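Local coordinates for protein RRNA methyltransferase (Streptomyces viridochromogenes, PDB 1O9G) that methylates N1 of guanine-2535 in 23S ribosomal RNA, using S-adenosyl-L-methionine, and so confers resistance to the orthosomycin antibiotic avilamycin, at residues V80-V85 and A148-V154. The protein carries 3 engineered substitutions. Numbering follows the deposited sequence.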
ATOM      1  N   VAL A  80      -8.548  -5.636   0.177  1.00 11.79           N
ATOM      2  CA  VAL A  80      -7.113  -5.492   0.276  1.00 10.31           C
ATOM      3  C   VAL A  80      -6.531  -6.643   1.093  1.00  9.97           C
ATOM      4  O   VAL A  80      -7.171  -7.212   1.975  1.00 12.53           O
ATOM      5  CB  VAL A  80      -6.701  -4.112   0.871  1.00 11.48           C
ATOM      6  CG1 VAL A  80      -7.203  -2.989   0.005  1.00 13.44           C
ATOM      7  CG2 VAL A  80      -7.214  -3.914   2.260  1.00 14.65           C
ATOM      8  N   ILE A  81      -5.273  -6.943   0.749  1.00  9.97           N
ATOM      9  CA  ILE A  81      -4.509  -7.988   1.397  1.00  9.83           C
ATOM     10  C   ILE A  81      -3.167  -7.419   1.805  1.00 10.12           C
ATOM     11  O   ILE A  81      -2.488  -6.817   0.992  1.00 11.11           O
ATOM     12  CB  ILE A  81      -4.306  -9.187   0.446  1.00 11.08           C
ATOM     13  CG1 ILE A  81      -5.681  -9.686  -0.047  1.00 13.96           C
ATOM     14  CG2 ILE A  81      -3.518 -10.269   1.143  1.00 13.48           C
ATOM     15  CD1 ILE A  81      -5.648 -10.729  -1.142  1.00 18.88           C
ATOM     16  N   ALA A  82      -2.793  -7.667   3.057  1.00 11.40           N
ATOM     17  CA  ALA A  82      -1.497  -7.242   3.580  1.00 11.24           C
ATOM     18  C   ALA A  82      -0.707  -8.461   4.041  1.00 11.51           C
ATOM     19  O   ALA A  82      -1.231  -9.366   4.683  1.00 12.78           O
ATOM     20  CB  ALA A  82      -1.660  -6.328   4.715  1.00 11.55           C
ATOM     21  N   SER A  83       0.572  -8.438   3.745  1.00 11.33           N
ATOM     22  CA  SER A  83       1.461  -9.411   4.344  1.00 12.03           C
ATOM     23  C   SER A  83       2.877  -8.858   4.444  1.00 12.40           C
ATOM     24  O   SER A  83       3.238  -7.892   3.743  1.00 14.00           O
ATOM     25  CB  SER A  83       1.406 -10.745   3.587  1.00 13.90           C
ATOM     26  OG  SER A  83       1.809 -10.637   2.234  1.00 14.13           O
ATOM     27  N   ASP A  84       3.649  -9.427   5.354  1.00 12.90           N
ATOM     28  CA  ASP A  84       5.052  -9.070   5.563  1.00 15.34           C
ATOM     29  C   ASP A  84       5.713 -10.167   6.393  1.00 18.54           C
ATOM     30  O   ASP A  84       5.042 -11.013   6.951  1.00 17.55           O
ATOM     31  CB  ASP A  84       5.192  -7.721   6.257  1.00 15.84           C
ATOM     32  CG  ASP A  84       6.454  -6.961   5.859  1.00 18.48           C
ATOM     33  OD1 ASP A  84       7.478  -7.616   5.580  1.00 22.89           O
ATOM     34  OD2 ASP A  84       6.520  -5.725   5.831  1.00 20.91           O
ATOM     35  N   VAL A  85       7.037 -10.140   6.496  1.00 23.94           N
ATOM     36  CA  VAL A  85       7.778 -11.258   7.049  1.00 29.61           C
ATOM     37  C   VAL A  85       7.906 -11.264   8.550  1.00 32.76           C
ATOM     38  O   VAL A  85       8.052 -12.346   9.118  1.00 36.93           O
ATOM     39  CB  VAL A  85       9.208 -11.370   6.447  1.00 32.80           C
ATOM     40  CG1 VAL A  85       9.155 -11.467   4.956  1.00 35.01           C
ATOM     41  CG2 VAL A  85      10.111 -10.214   6.859  1.00 36.00           C
ATOM     42  N   ALA A 148      -7.442  -8.566   4.856  1.00 13.32           N
ATOM     43  CA  ALA A 148      -6.823  -9.711   5.506  1.00 13.83           C
ATOM     44  C   ALA A 148      -5.346  -9.322   5.690  1.00 13.41           C
ATOM     45  O   ALA A 148      -4.755  -8.577   4.905  1.00 13.76           O
ATOM     46  CB  ALA A 148      -6.945 -10.884   4.644  1.00 15.46           C
ATOM     47  N   ILE A 149      -4.768  -9.808   6.775  1.00 13.55           N
ATOM     48  CA  ILE A 149      -3.360  -9.619   7.062  1.00 13.54           C
ATOM     49  C   ILE A 149      -2.785 -10.895   7.657  1.00 15.21           C
ATOM     50  O   ILE A 149      -3.345 -11.451   8.584  1.00 16.80           O
ATOM     51  CB  ILE A 149      -3.132  -8.374   7.963  1.00 13.43           C
ATOM     52  CG1 ILE A 149      -1.667  -8.194   8.335  1.00 17.14           C
ATOM     53  CG2 ILE A 149      -3.965  -8.411   9.252  1.00 16.01           C
ATOM     54  CD1 ILE A 149      -1.365  -6.801   8.862  1.00 17.78           C
ATOM     55  N   ARG A 150      -1.650 -11.341   7.113  1.00 15.61           N
ATOM     56  CA  ARG A 150      -0.959 -12.562   7.577  1.00 18.23           C
ATOM     57  C   ARG A 150       0.564 -12.338   7.464  1.00 17.99           C
ATOM     58  O   ARG A 150       1.038 -11.505   6.711  1.00 16.00           O
ATOM     59  CB  ARG A 150      -1.322 -13.820   6.733  1.00 17.91           C
ATOM     60  CG  ARG A 150      -2.719 -14.409   6.915  1.00 21.66           C
ATOM     61  CD  ARG A 150      -2.908 -15.740   6.220  1.00 25.08           C
ATOM     62  NE  ARG A 150      -4.259 -16.333   6.422  1.00 25.14           N
ATOM     63  CZ  ARG A 150      -5.394 -15.853   5.924  1.00 25.19           C
ATOM     64  NH1 ARG A 150      -5.454 -14.756   5.184  1.00 20.42           N
ATOM     65  NH2 ARG A 150      -6.505 -16.510   6.180  1.00 27.92           N
ATOM     66  N   THR A 151       1.323 -13.109   8.224  1.00 19.73           N
ATOM     67  CA  THR A 151       2.774 -13.204   8.057  1.00 21.14           C
ATOM     68  C   THR A 151       3.123 -14.099   6.883  1.00 22.51           C
ATOM     69  O   THR A 151       2.625 -15.219   6.782  1.00 27.14           O
ATOM     70  CB  THR A 151       3.396 -13.797   9.306  1.00 23.79           C
ATOM     71  OG1 THR A 151       3.003 -13.024  10.443  1.00 28.64           O
ATOM     72  CG2 THR A 151       4.889 -13.683   9.252  1.00 25.41           C
ATOM     73  N   ALA A 152       3.971 -13.611   6.001  1.00 21.61           N
ATOM     74  CA  ALA A 152       4.530 -14.400   4.895  1.00 22.95           C
ATOM     75  C   ALA A 152       5.761 -13.742   4.267  1.00 23.79           C
ATOM     76  O   ALA A 152       5.815 -12.532   4.074  1.00 22.86           O
ATOM     77  CB  ALA A 152       3.485 -14.644   3.848  1.00 23.17           C
ATOM     78  N   ASP A 153       6.752 -14.568   3.950  1.00 25.42           N
ATOM     79  CA  ASP A 153       7.936 -14.125   3.237  1.00 25.42           C
ATOM     80  C   ASP A 153       7.624 -14.055   1.752  1.00 23.10           C
ATOM     81  O   ASP A 153       7.386 -15.072   1.139  1.00 23.52           O
ATOM     82  CB  ASP A 153       9.086 -15.102   3.497  1.00 27.89           C
ATOM     83  CG  ASP A 153      10.379 -14.669   2.855  1.00 31.28           C
ATOM     84  OD1 ASP A 153      10.422 -13.603   2.206  1.00 31.48           O
ATOM     85  OD2 ASP A 153      11.419 -15.342   2.961  1.00 36.50           O
ATOM     86  N   VAL A 154       7.603 -12.847   1.195  1.00 22.21           N
ATOM     87  CA  VAL A 154       7.259 -12.609  -0.202  1.00 22.41           C
ATOM     88  C   VAL A 154       8.238 -13.298  -1.148  1.00 22.21           C
ATOM     89  O   VAL A 154       7.893 -13.597  -2.276  1.00 22.38           O
ATOM     90  CB  VAL A 154       7.186 -11.086  -0.504  1.00 24.35           C
ATOM     91  CG1 VAL A 154       8.575 -10.413  -0.417  1.00 26.92           C
ATOM     92  CG2 VAL A 154       6.570 -10.845  -1.861  1.00 25.82           C
TER
HETATM   93  O   HOH W   1      -3.375 -12.075   4.431  1.00 25.66           O
HETATM   94  O   HOH W   2       4.371 -11.128   2.041  1.00 16.41           O
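This is parallel strand pairing at one edge of the Rossmann-like methyltransferase sheet, where outermost strand 147-151 runs beside strand 77-84. The long connection between them is mostly helical, a right-handed crossover in the manner of this fold. The short segments run at 17° with axes 4.8 Å apart, and the backbone bonds follow the parallel pattern: Ala148 N gives to Val80 O (3.2 Å), Ala82 N to Ala148 O (2.8 Å), and Arg150 N to Ala82 O (3.2 Å). Ala82 thus uses both its backbone groups on the edge strand. On its face, Ala82 CB meets Ile149 CG1 at 4.1 Å, with helix 87-98 covering Ile149; Ile81 on the other face packs against helix 160-164. Farther along, Asp84 N lies 3.6 Å from Arg150 O, and Ala152 N donates to Asp84 O at 3.0 Å. Asp84 OD2 bonds Gly61 N, while Asp84 OD1 accepts a hydrogen bond from Val85 N at 2.7 Å.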